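Local coordinates for protein carbonic anhydrase (PDB 3R1W) that probably catalyses the reversible hydration of carbon dioxide to bicarbonate, as a trimeric left-handed beta-helix enzyme resembling the gamma-class carbonic anhydrases, at residues B[10-13]-B[19-22]; B[59-64]-B[71-76]; B[128-133]-B[158-163]; B[139-142]-B[148-151]. One frame throughout, in Å; residues are numbered along the deposited sequence.

Interaction 1: B[10-13]-B[19-22]; sequences TSVR and SPKL
R13, which meets P20 through its carbonyl oxygen, is tied at the other end to its own segment: its NE donates to T10 O over 3.0 Å. The bond is nearly straight (164°), and the oxygen lies in the guanidinium plane while NE lies in the carbonyl plane, so the bond is made edge-on and fixes the guanidinium's rotation. NH1 forms a salt bridge with D29 of the second subunit. Across the contact, R13 O approaches the P20 ring, 3.2 Å from P20 CD and 3.6 Å from P20 CG. This is a carbon-oxygen contact, since the proline nitrogen has no hydrogen to offer. The remainder is apolar. V12 CG1 stands anti to its backbone N (chi1 -179°), on the carbonyl side, and lies 3.6 Å from P20 CG and 3.7 Å from P20 CB. The valine and proline ring run side by side in opposite senses. The other branch, V12 CG2, reaches L22 CD1 more loosely at 4.3 Å. V12 and R13 thus divide the work: the valine packs across the corner between strands 12-13 and 21-22, at a partly exposed end of the beta-helix, while the arginine commits its polar end to T10 and the second subunit.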
loop_
_atom_site.group_PDB
_atom_site.type_symbol
_atom_site.label_atom_id
_atom_site.label_comp_id
_atom_site.label_asym_id
_atom_site.label_seq_id
_atom_site.Cartn_x
_atom_site.Cartn_y
_atom_site.Cartn_z
ATOM N N THR B 10 2.740 17.432 -10.856
ATOM C CA THR B 10 3.214 16.375 -11.746
ATOM C C THR B 10 2.438 15.086 -11.517
ATOM O O THR B 10 3.007 13.992 -11.517
ATOM C CB THR B 10 4.708 16.098 -11.529
ATOM O OG1 THR B 10 4.936 15.785 -10.149
ATOM C CG2 THR B 10 5.539 17.317 -11.920
ATOM N N SER B 11 1.136 15.223 -11.308
ATOM C CA SER B 11 0.270 14.079 -11.059
ATOM C C SER B 11 -0.139 13.384 -12.352
ATOM O O SER B 11 -0.479 12.201 -12.350
ATOM C CB SER B 11 -0.993 14.548 -10.334
ATOM O OG SER B 11 -1.674 15.516 -11.127
ATOM N N VAL B 12 -0.162 14.139 -13.447
ATOM C CA VAL B 12 -0.527 13.580 -14.747
ATOM C C VAL B 12 0.617 13.801 -15.738
ATOM O O VAL B 12 0.876 14.927 -16.175
ATOM C CB VAL B 12 -1.843 14.186 -15.285
ATOM C CG1 VAL B 12 -2.203 13.553 -16.626
ATOM C CG2 VAL B 12 -2.973 13.964 -14.286
ATOM N N ARG B 13 1.285 12.713 -16.099
ATOM C CA ARG B 13 2.592 12.789 -16.748
ATOM C C ARG B 13 2.614 12.184 -18.141
ATOM O O ARG B 13 2.150 11.062 -18.359
ATOM C CB ARG B 13 3.627 12.050 -15.896
ATOM C CG ARG B 13 3.778 12.573 -14.483
ATOM C CD ARG B 13 4.923 11.815 -13.816
ATOM N NE ARG B 13 5.001 11.956 -12.359
ATOM C CZ ARG B 13 5.860 11.257 -11.620
ATOM N NH1 ARG B 13 6.673 10.397 -12.219
ATOM N NH2 ARG B 13 5.910 11.400 -10.297
ATOM N N SER B 19 0.373 11.315 -23.638
ATOM C CA SER B 19 -0.188 11.975 -22.460
ATOM C C SER B 19 -1.497 11.303 -22.070
ATOM O O SER B 19 -2.296 10.947 -22.943
ATOM C CB SER B 19 -0.443 13.455 -22.741
ATOM O OG SER B 19 0.735 14.115 -23.180
ATOM N N PRO B 20 -1.719 11.111 -20.762
ATOM C CA PRO B 20 -3.000 10.565 -20.298
ATOM C C PRO B 20 -4.172 11.386 -20.839
ATOM O O PRO B 20 -4.076 12.612 -20.939
ATOM C CB PRO B 20 -2.896 10.685 -18.779
ATOM C CG PRO B 20 -1.394 10.550 -18.506
ATOM C CD PRO B 20 -0.733 11.250 -19.671
ATOM N N LYS B 21 -5.252 10.700 -21.204
ATOM C CA LYS B 21 -6.465 11.354 -21.690
ATOM C C LYS B 21 -7.523 11.321 -20.594
ATOM O O LYS B 21 -7.927 10.248 -20.144
ATOM C CB LYS B 21 -6.988 10.654 -22.948
ATOM N N LEU B 22 -7.953 12.501 -20.164
ATOM C CA LEU B 22 -8.936 12.630 -19.096
ATOM C C LEU B 22 -10.274 13.134 -19.645
ATOM O O LEU B 22 -10.318 14.114 -20.389
ATOM C CB LEU B 22 -8.427 13.618 -18.053
ATOM C CG LEU B 22 -7.052 13.327 -17.449
ATOM C CD1 LEU B 22 -6.675 14.419 -16.460
ATOM C CD2 LEU B 22 -7.036 11.964 -16.785
#

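Interaction 2: B[59-64]-B[71-76]; sequences IRIGAR and SVLHIT
I59, I61, L73 and I75 make the apolar part of this contact, all four buried. I59 and I75 meet at a slant, with I59 CG1 3.9 Å from I75 CG2. I75 carries CG1 between its backbone N and carbonyl carbon (chi1 41°), which leaves CG2 anti to the carbonyl carbon and facing I59. I61 and L73 meet at about a right angle, the end methyl I61 CD1 3.8 Å from one branch methyl, L73 CD1. One mixed contact joins the two pairs: I59 CD1 rests 4.1 Å from L73 O. The polar interactions lie to the sides. R60 NH1 donates to I59 O at 2.9 Å, from well above the carbonyl plane (62°), while R60 NH2 forms a salt bridge with D37. H74 points away from the other segment. I75 CD1 lies 3.5 Å above the plane of the H74 ring, offset toward the rim, and H74 NE2 bonds to D55. H74 also meets the rings of H103 and of H98 of the second subunit, a cluster consistent with the three-histidine metal site of gamma-class carbonic anhydrases. Successive residues of strand 72-74 therefore separate chemistry: L73 enters the hydrocarbon interior of the beta-helix, H74 the polar subunit interface.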
loop_
_atom_site.group_PDB
_atom_site.type_symbol
_atom_site.label_atom_id
_atom_site.label_comp_id
_atom_site.label_asym_id
_atom_site.label_seq_id
_atom_site.Cartn_x
_atom_site.Cartn_y
_atom_site.Cartn_z
ATOM N N ILE B 59 -3.755 1.346 -20.540
ATOM C CA ILE B 59 -4.722 1.266 -19.447
ATOM C C ILE B 59 -5.941 2.104 -19.847
ATOM O O ILE B 59 -5.808 3.275 -20.191
ATOM C CB ILE B 59 -4.125 1.837 -18.139
ATOM C CG1 ILE B 59 -2.849 1.074 -17.762
ATOM C CG2 ILE B 59 -5.150 1.751 -17.001
ATOM C CD1 ILE B 59 -2.144 1.620 -16.523
ATOM N N ARG B 60 -7.128 1.503 -19.785
ATOM C CA ARG B 60 -8.355 2.177 -20.183
ATOM C C ARG B 60 -9.365 2.042 -19.059
ATOM O O ARG B 60 -9.612 0.938 -18.578
ATOM C CB ARG B 60 -8.912 1.544 -21.464
ATOM C CG ARG B 60 -7.957 1.619 -22.654
ATOM C CD ARG B 60 -7.826 3.058 -23.136
ATOM N NE ARG B 60 -6.918 3.169 -24.275
ATOM C CZ ARG B 60 -5.632 3.503 -24.188
ATOM N NH1 ARG B 60 -5.078 3.770 -23.002
ATOM N NH2 ARG B 60 -4.900 3.575 -25.297
ATOM N N ILE B 61 -9.915 3.165 -18.617
ATOM C CA ILE B 61 -10.894 3.150 -17.535
ATOM C C ILE B 61 -12.148 3.894 -17.974
ATOM O O ILE B 61 -12.068 4.979 -18.553
ATOM C CB ILE B 61 -10.310 3.779 -16.246
ATOM C CG1 ILE B 61 -9.028 3.029 -15.841
ATOM C CG2 ILE B 61 -11.345 3.778 -15.122
ATOM C CD1 ILE B 61 -8.337 3.557 -14.588
ATOM N N GLY B 62 -13.312 3.312 -17.703
ATOM C CA GLY B 62 -14.565 3.908 -18.140
ATOM C C GLY B 62 -15.029 5.080 -17.297
ATOM O O GLY B 62 -14.227 5.758 -16.663
ATOM N N ALA B 63 -16.342 5.308 -17.282
ATOM C CA ALA B 63 -16.930 6.459 -16.599
ATOM C C ALA B 63 -17.366 6.167 -15.166
ATOM O O ALA B 63 -17.766 5.050 -14.848
ATOM C CB ALA B 63 -18.130 6.983 -17.406
ATOM N N ARG B 64 -17.286 7.192 -14.314
ATOM C CA ARG B 64 -17.760 7.123 -12.930
ATOM C C ARG B 64 -17.049 6.033 -12.123
ATOM O O ARG B 64 -17.642 5.390 -11.259
ATOM C CB ARG B 64 -19.287 6.940 -12.872
ATOM C CG ARG B 64 -20.078 8.091 -13.499
ATOM C CD ARG B 64 -21.566 7.785 -13.488
ATOM N NE ARG B 64 -21.830 6.519 -14.157
ATOM C CZ ARG B 64 -22.352 6.408 -15.375
ATOM N NH1 ARG B 64 -22.693 7.496 -16.059
ATOM N NH2 ARG B 64 -22.544 5.204 -15.903
ATOM N N SER B 71 -3.945 2.755 -4.163
ATOM C CA SER B 71 -4.055 1.682 -5.162
ATOM C C SER B 71 -2.918 1.785 -6.172
ATOM O O SER B 71 -2.391 2.874 -6.423
ATOM C CB SER B 71 -5.401 1.742 -5.900
ATOM O OG SER B 71 -6.491 1.495 -5.023
ATOM N N VAL B 72 -2.533 0.645 -6.739
ATOM C CA VAL B 72 -1.564 0.621 -7.829
ATOM C C VAL B 72 -2.183 -0.149 -8.992
ATOM O O VAL B 72 -2.630 -1.291 -8.831
ATOM C CB VAL B 72 -0.216 -0.012 -7.407
ATOM C CG1 VAL B 72 0.664 -0.310 -8.631
ATOM C CG2 VAL B 72 0.529 0.915 -6.442
ATOM N N LEU B 73 -2.250 0.511 -10.148
ATOM C CA LEU B 73 -2.739 -0.110 -11.377
ATOM C C LEU B 73 -1.587 -0.186 -12.364
ATOM O O LEU B 73 -0.968 0.828 -12.675
ATOM C CB LEU B 73 -3.858 0.712 -12.006
ATOM C CG LEU B 73 -5.059 1.206 -11.194
ATOM C CD1 LEU B 73 -6.268 1.486 -12.104
ATOM C CD2 LEU B 73 -5.428 0.311 -10.030
ATOM N N HIS B 74 -1.301 -1.379 -12.864
ATOM C CA HIS B 74 -0.190 -1.530 -13.787
ATOM C C HIS B 74 -0.477 -2.657 -14.778
ATOM O O HIS B 74 -1.569 -3.227 -14.805
ATOM C CB HIS B 74 1.129 -1.744 -13.020
ATOM C CG HIS B 74 2.356 -1.563 -13.863
ATOM N ND1 HIS B 74 3.379 -2.485 -13.904
ATOM C CD2 HIS B 74 2.712 -0.569 -14.715
ATOM C CE1 HIS B 74 4.314 -2.070 -14.743
ATOM N NE2 HIS B 74 3.933 -0.909 -15.247
ATOM N N ILE B 75 0.505 -2.950 -15.609
ATOM C CA ILE B 75 0.306 -3.826 -16.744
ATOM C C ILE B 75 1.537 -4.691 -16.968
ATOM O O ILE B 75 2.536 -4.560 -16.255
ATOM C CB ILE B 75 -0.007 -3.004 -18.008
ATOM C CG1 ILE B 75 0.876 -1.743 -18.082
ATOM C CG2 ILE B 75 -1.468 -2.575 -17.995
ATOM C CD1 ILE B 75 2.401 -2.003 -18.227
ATOM N N THR B 76 1.470 -5.577 -17.956
ATOM C CA THR B 76 2.610 -6.442 -18.257
ATOM C C THR B 76 3.073 -6.247 -19.701
ATOM O O THR B 76 2.275 -6.321 -20.631
ATOM C CB THR B 76 2.252 -7.921 -18.039
ATOM O OG1 THR B 76 2.001 -8.150 -16.649
ATOM C CG2 THR B 76 3.394 -8.833 -18.505
#

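Interaction 3: B[128-133]-B[158-163]; sequences EVIVAA and RPITEK
With chi1 at 62°, I160 tucks CG1 between the two backbone bonds and leaves CG2 facing I130. I130 answers with CG1 anti to its own carbonyl carbon (chi1 -69°) and an extended chain beyond, so that its end methyl does the touching: I130 CD1 lies 4.1 Å from I160 CG2. The side chains meet at an oblique angle. The other branch of I160 runs toward the start of the 128-133 segment, where CD1 approaches E128 O to 4.0 Å and E128 CB to 4.5 Å. These are loose van der Waals distances, and the carboxylate of E128 is engaged in salt bridges with R110 and R165. F168 of the long helix touches E128, I130 and I160 alike. Around the turn into that helix, R158 NH1 donates to P159 O at 3.1 Å, a bent bond (138° at the hydrogen), and NH2 pairs with E164. T161 is the N-cap: its side chain caps a backbone N of the first turn, and the carboxylate of E164 accepts a hydrogen bond from T161 N. The arrangement belongs to the C-terminal end of a left-handed beta-helix, where the chain leaves strand 155-159 and begins the helix that packs against the coils.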
loop_
_atom_site.group_PDB
_atom_site.type_symbol
_atom_site.label_atom_id
_atom_site.label_comp_id
_atom_site.label_asym_id
_atom_site.label_seq_id
_atom_site.Cartn_x
_atom_site.Cartn_y
_atom_site.Cartn_z
ATOM N N GLU B 128 -21.189 -6.540 -12.566
ATOM C CA GLU B 128 -21.965 -6.784 -11.351
ATOM C C GLU B 128 -21.394 -7.911 -10.493
ATOM O O GLU B 128 -22.092 -8.847 -10.105
ATOM C CB GLU B 128 -23.451 -6.999 -11.712
ATOM C CG GLU B 128 -24.022 -5.768 -12.422
ATOM C CD GLU B 128 -25.498 -5.874 -12.794
ATOM O OE1 GLU B 128 -26.099 -6.957 -12.631
ATOM O OE2 GLU B 128 -26.052 -4.857 -13.264
ATOM N N VAL B 129 -20.099 -7.799 -10.198
ATOM C CA VAL B 129 -19.409 -8.742 -9.343
ATOM C C VAL B 129 -18.888 -7.981 -8.130
ATOM O O VAL B 129 -18.528 -6.812 -8.240
ATOM C CB VAL B 129 -18.202 -9.369 -10.090
ATOM C CG1 VAL B 129 -17.246 -10.034 -9.112
ATOM C CG2 VAL B 129 -18.688 -10.341 -11.179
ATOM N N ILE B 130 -18.873 -8.639 -6.978
ATOM C CA ILE B 130 -18.224 -8.093 -5.790
ATOM C C ILE B 130 -16.983 -8.916 -5.483
ATOM O O ILE B 130 -17.061 -10.141 -5.352
ATOM C CB ILE B 130 -19.156 -8.117 -4.556
ATOM C CG1 ILE B 130 -20.299 -7.112 -4.729
ATOM C CG2 ILE B 130 -18.361 -7.812 -3.284
ATOM C CD1 ILE B 130 -21.380 -7.230 -3.662
ATOM N N VAL B 131 -15.838 -8.241 -5.394
ATOM C CA VAL B 131 -14.598 -8.871 -4.944
ATOM C C VAL B 131 -14.358 -8.397 -3.520
ATOM O O VAL B 131 -14.163 -7.201 -3.272
ATOM C CB VAL B 131 -13.390 -8.512 -5.847
ATOM C CG1 VAL B 131 -12.095 -9.164 -5.317
ATOM C CG2 VAL B 131 -13.654 -8.943 -7.287
ATOM N N ALA B 132 -14.418 -9.333 -2.580
ATOM C CA ALA B 132 -14.330 -8.997 -1.159
ATOM C C ALA B 132 -12.980 -8.397 -0.840
ATOM O O ALA B 132 -11.979 -8.709 -1.499
ATOM C CB ALA B 132 -14.569 -10.233 -0.304
ATOM N N ALA B 133 -12.952 -7.548 0.181
ATOM C CA ALA B 133 -11.705 -6.954 0.643
ATOM C C ALA B 133 -10.649 -8.030 0.889
ATOM O O ALA B 133 -10.938 -9.070 1.474
ATOM C CB ALA B 133 -11.951 -6.146 1.918
ATOM N N ARG B 158 -21.407 -16.670 -3.111
ATOM C CA ARG B 158 -22.863 -16.632 -3.247
ATOM C C ARG B 158 -23.250 -15.618 -4.308
ATOM O O ARG B 158 -22.437 -14.781 -4.690
ATOM C CB ARG B 158 -23.505 -16.224 -1.924
ATOM C CG ARG B 158 -23.029 -14.874 -1.407
ATOM C CD ARG B 158 -23.854 -14.389 -0.223
ATOM N NE ARG B 158 -23.301 -13.165 0.349
ATOM C CZ ARG B 158 -23.560 -11.944 -0.114
ATOM N NH1 ARG B 158 -24.372 -11.786 -1.154
ATOM N NH2 ARG B 158 -23.010 -10.883 0.461
ATOM N N PRO B 159 -24.499 -15.683 -4.793
ATOM C CA PRO B 159 -24.948 -14.606 -5.678
ATOM C C PRO B 159 -25.108 -13.307 -4.902
ATOM O O PRO B 159 -25.239 -13.325 -3.678
ATOM C CB PRO B 159 -26.313 -15.097 -6.181
ATOM C CG PRO B 159 -26.711 -16.205 -5.258
ATOM C CD PRO B 159 -25.454 -16.804 -4.734
ATOM N N ILE B 160 -25.097 -12.184 -5.606
ATOM C CA ILE B 160 -25.330 -10.910 -4.945
ATOM C C ILE B 160 -26.816 -10.725 -4.629
ATOM O O ILE B 160 -27.679 -11.310 -5.291
ATOM C CB ILE B 160 -24.847 -9.742 -5.804
ATOM C CG1 ILE B 160 -25.627 -9.698 -7.121
ATOM C CG2 ILE B 160 -23.346 -9.870 -6.049
ATOM C CD1 ILE B 160 -25.390 -8.426 -7.937
ATOM N N THR B 161 -27.087 -9.905 -3.615
ATOM C CA THR B 161 -28.446 -9.525 -3.229
ATOM C C THR B 161 -28.952 -8.395 -4.125
ATOM O O THR B 161 -28.184 -7.810 -4.886
ATOM C CB THR B 161 -28.488 -9.040 -1.772
ATOM O OG1 THR B 161 -27.648 -7.885 -1.617
ATOM C CG2 THR B 161 -28.009 -10.137 -0.827
ATOM N N GLU B 162 -30.244 -8.083 -4.032
ATOM C CA GLU B 162 -30.806 -6.986 -4.813
ATOM C C GLU B 162 -30.246 -5.656 -4.317
ATOM O O GLU B 162 -30.005 -4.740 -5.108
ATOM C CB GLU B 162 -32.341 -6.986 -4.747
ATOM N N LYS B 163 -30.032 -5.559 -3.011
ATOM C CA LYS B 163 -29.486 -4.343 -2.424
ATOM C C LYS B 163 -28.041 -4.168 -2.885
ATOM O O LYS B 163 -27.591 -3.055 -3.164
ATOM C CB LYS B 163 -29.568 -4.393 -0.898
ATOM C CG LYS B 163 -29.293 -3.059 -0.230
ATOM C CD LYS B 163 -30.141 -2.861 1.021
ATOM C CE LYS B 163 -29.698 -1.605 1.769
ATOM N NZ LYS B 163 -30.288 -1.480 3.138
#

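Interaction 4: B[139-142]-B[148-151]; sequences PGKV and VYMG
K141 and Y149 meet across the last coils of the left-handed beta-helix, where the turn entering strand 142-143 faces strand 147-150. The contact is slight, 75 Å² in all. Strand 147-150 leads in with V148, whose side chain packs on R158 and I160, apart from segment 139-142. Y149 follows and carries the contact. Its CG lies anti to the carbonyl carbon (chi1 -75°), which projects the ring toward segment 139-142 and brings its hydroxyl near V142. Y149 OH stops 4.1 Å from V142 O, too long for a hydrogen bond; the hydroxyl is instead bonded to the backbone N of E144, which fixes the position of the ring's outer end. M150 comes next and packs its side chain on V157 and A132, well clear of segment 139-142. From the opposing segment, K141 bends at its second torsion (chi2 80°) and then runs straight, bringing its last methylene, CE, near the tyrosine. The approach is oblique to the ring and belongs to carbon more than to the charged group: K141 CE is 4.4 Å from Y149 CE2, while K141 NZ is 4.8 Å from the same atom.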
loop_
_atom_site.group_PDB
_atom_site.type_symbol
_atom_site.label_atom_id
_atom_site.label_comp_id
_atom_site.label_asym_id
_atom_site.label_seq_id
_atom_site.Cartn_x
_atom_site.Cartn_y
_atom_site.Cartn_z
ATOM N N PRO B 139 -4.190 -15.263 -11.725
ATOM C CA PRO B 139 -4.025 -14.959 -13.150
ATOM C C PRO B 139 -4.961 -15.823 -13.995
ATOM O O PRO B 139 -5.027 -17.043 -13.794
ATOM C CB PRO B 139 -2.563 -15.335 -13.418
ATOM C CG PRO B 139 -1.898 -15.215 -12.082
ATOM C CD PRO B 139 -2.925 -15.675 -11.097
ATOM N N GLY B 140 -5.690 -15.185 -14.910
ATOM C CA GLY B 140 -6.555 -15.896 -15.840
ATOM C C GLY B 140 -7.917 -16.274 -15.289
ATOM O O GLY B 140 -8.758 -16.812 -16.012
ATOM N N LYS B 141 -8.140 -15.993 -14.009
ATOM C CA LYS B 141 -9.407 -16.348 -13.362
ATOM C C LYS B 141 -10.581 -15.517 -13.890
ATOM O O LYS B 141 -10.481 -14.292 -14.016
ATOM C CB LYS B 141 -9.277 -16.191 -11.842
ATOM C CG LYS B 141 -10.575 -16.390 -11.059
ATOM C CD LYS B 141 -10.895 -17.863 -10.868
ATOM C CE LYS B 141 -12.185 -18.045 -10.076
ATOM N NZ LYS B 141 -12.541 -19.477 -9.955
ATOM N N VAL B 142 -11.692 -16.189 -14.201
ATOM C CA VAL B 142 -12.903 -15.516 -14.657
ATOM C C VAL B 142 -13.910 -15.427 -13.516
ATOM O O VAL B 142 -14.251 -16.441 -12.897
ATOM C CB VAL B 142 -13.557 -16.258 -15.842
ATOM C CG1 VAL B 142 -14.849 -15.547 -16.277
ATOM C CG2 VAL B 142 -12.573 -16.372 -17.002
ATOM N N VAL B 148 -20.543 -12.887 -5.568
ATOM C CA VAL B 148 -19.551 -12.407 -4.624
ATOM C C VAL B 148 -18.395 -13.395 -4.590
ATOM O O VAL B 148 -18.600 -14.605 -4.466
ATOM C CB VAL B 148 -20.133 -12.306 -3.202
ATOM C CG1 VAL B 148 -19.054 -11.891 -2.220
ATOM C CG2 VAL B 148 -21.297 -11.326 -3.168
ATOM N N TYR B 149 -17.176 -12.883 -4.705
ATOM C CA TYR B 149 -15.982 -13.714 -4.612
ATOM C C TYR B 149 -15.134 -13.297 -3.421
ATOM O O TYR B 149 -15.010 -12.110 -3.134
ATOM C CB TYR B 149 -15.171 -13.611 -5.902
ATOM C CG TYR B 149 -15.783 -14.375 -7.060
ATOM C CD1 TYR B 149 -16.807 -13.821 -7.834
ATOM C CD2 TYR B 149 -15.333 -15.656 -7.378
ATOM C CE1 TYR B 149 -17.359 -14.528 -8.892
ATOM C CE2 TYR B 149 -15.883 -16.367 -8.428
ATOM C CZ TYR B 149 -16.888 -15.802 -9.183
ATOM O OH TYR B 149 -17.422 -16.523 -10.231
ATOM N N MET B 150 -14.537 -14.265 -2.740
ATOM C CA MET B 150 -13.745 -13.989 -1.550
ATOM C C MET B 150 -12.600 -14.986 -1.395
ATOM O O MET B 150 -12.715 -16.130 -1.801
ATOM C CB MET B 150 -14.647 -14.025 -0.309
ATOM C CG MET B 150 -13.973 -13.809 1.013
ATOM S SD MET B 150 -15.174 -13.506 2.337
ATOM C CE MET B 150 -15.998 -12.034 1.734
ATOM N N GLY B 151 -11.503 -14.540 -0.799
ATOM C CA GLY B 151 -10.429 -15.439 -0.415
ATOM C C GLY B 151 -9.170 -15.335 -1.255
ATOM O O GLY B 151 -9.093 -14.536 -2.200
#

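Overall arrangement
The four contacts follow the beta-helix axis in chain order, except that interaction 4 falls between the two segments of interaction 3. Interaction 1 sits on the first coil and interaction 2 near the middle, their centres 13 Å apart; both link the sheets containing strands 12-13 and 21-22, and both touch the second subunit. Interactions 3 and 4 lie at the other end, centres 33 and 31 Å from interaction 1. They touch each other through neighbouring strands 130-131, 147-150 and 155-159 of the third sheet, including probable hydrogen bonds R158 O to V148 N and I130 O to Y149 N, both 2.8 Å. Interaction 2 packs the coil interior; interaction 3, at the surface where helix 162-184 begins, reaches the third subunit.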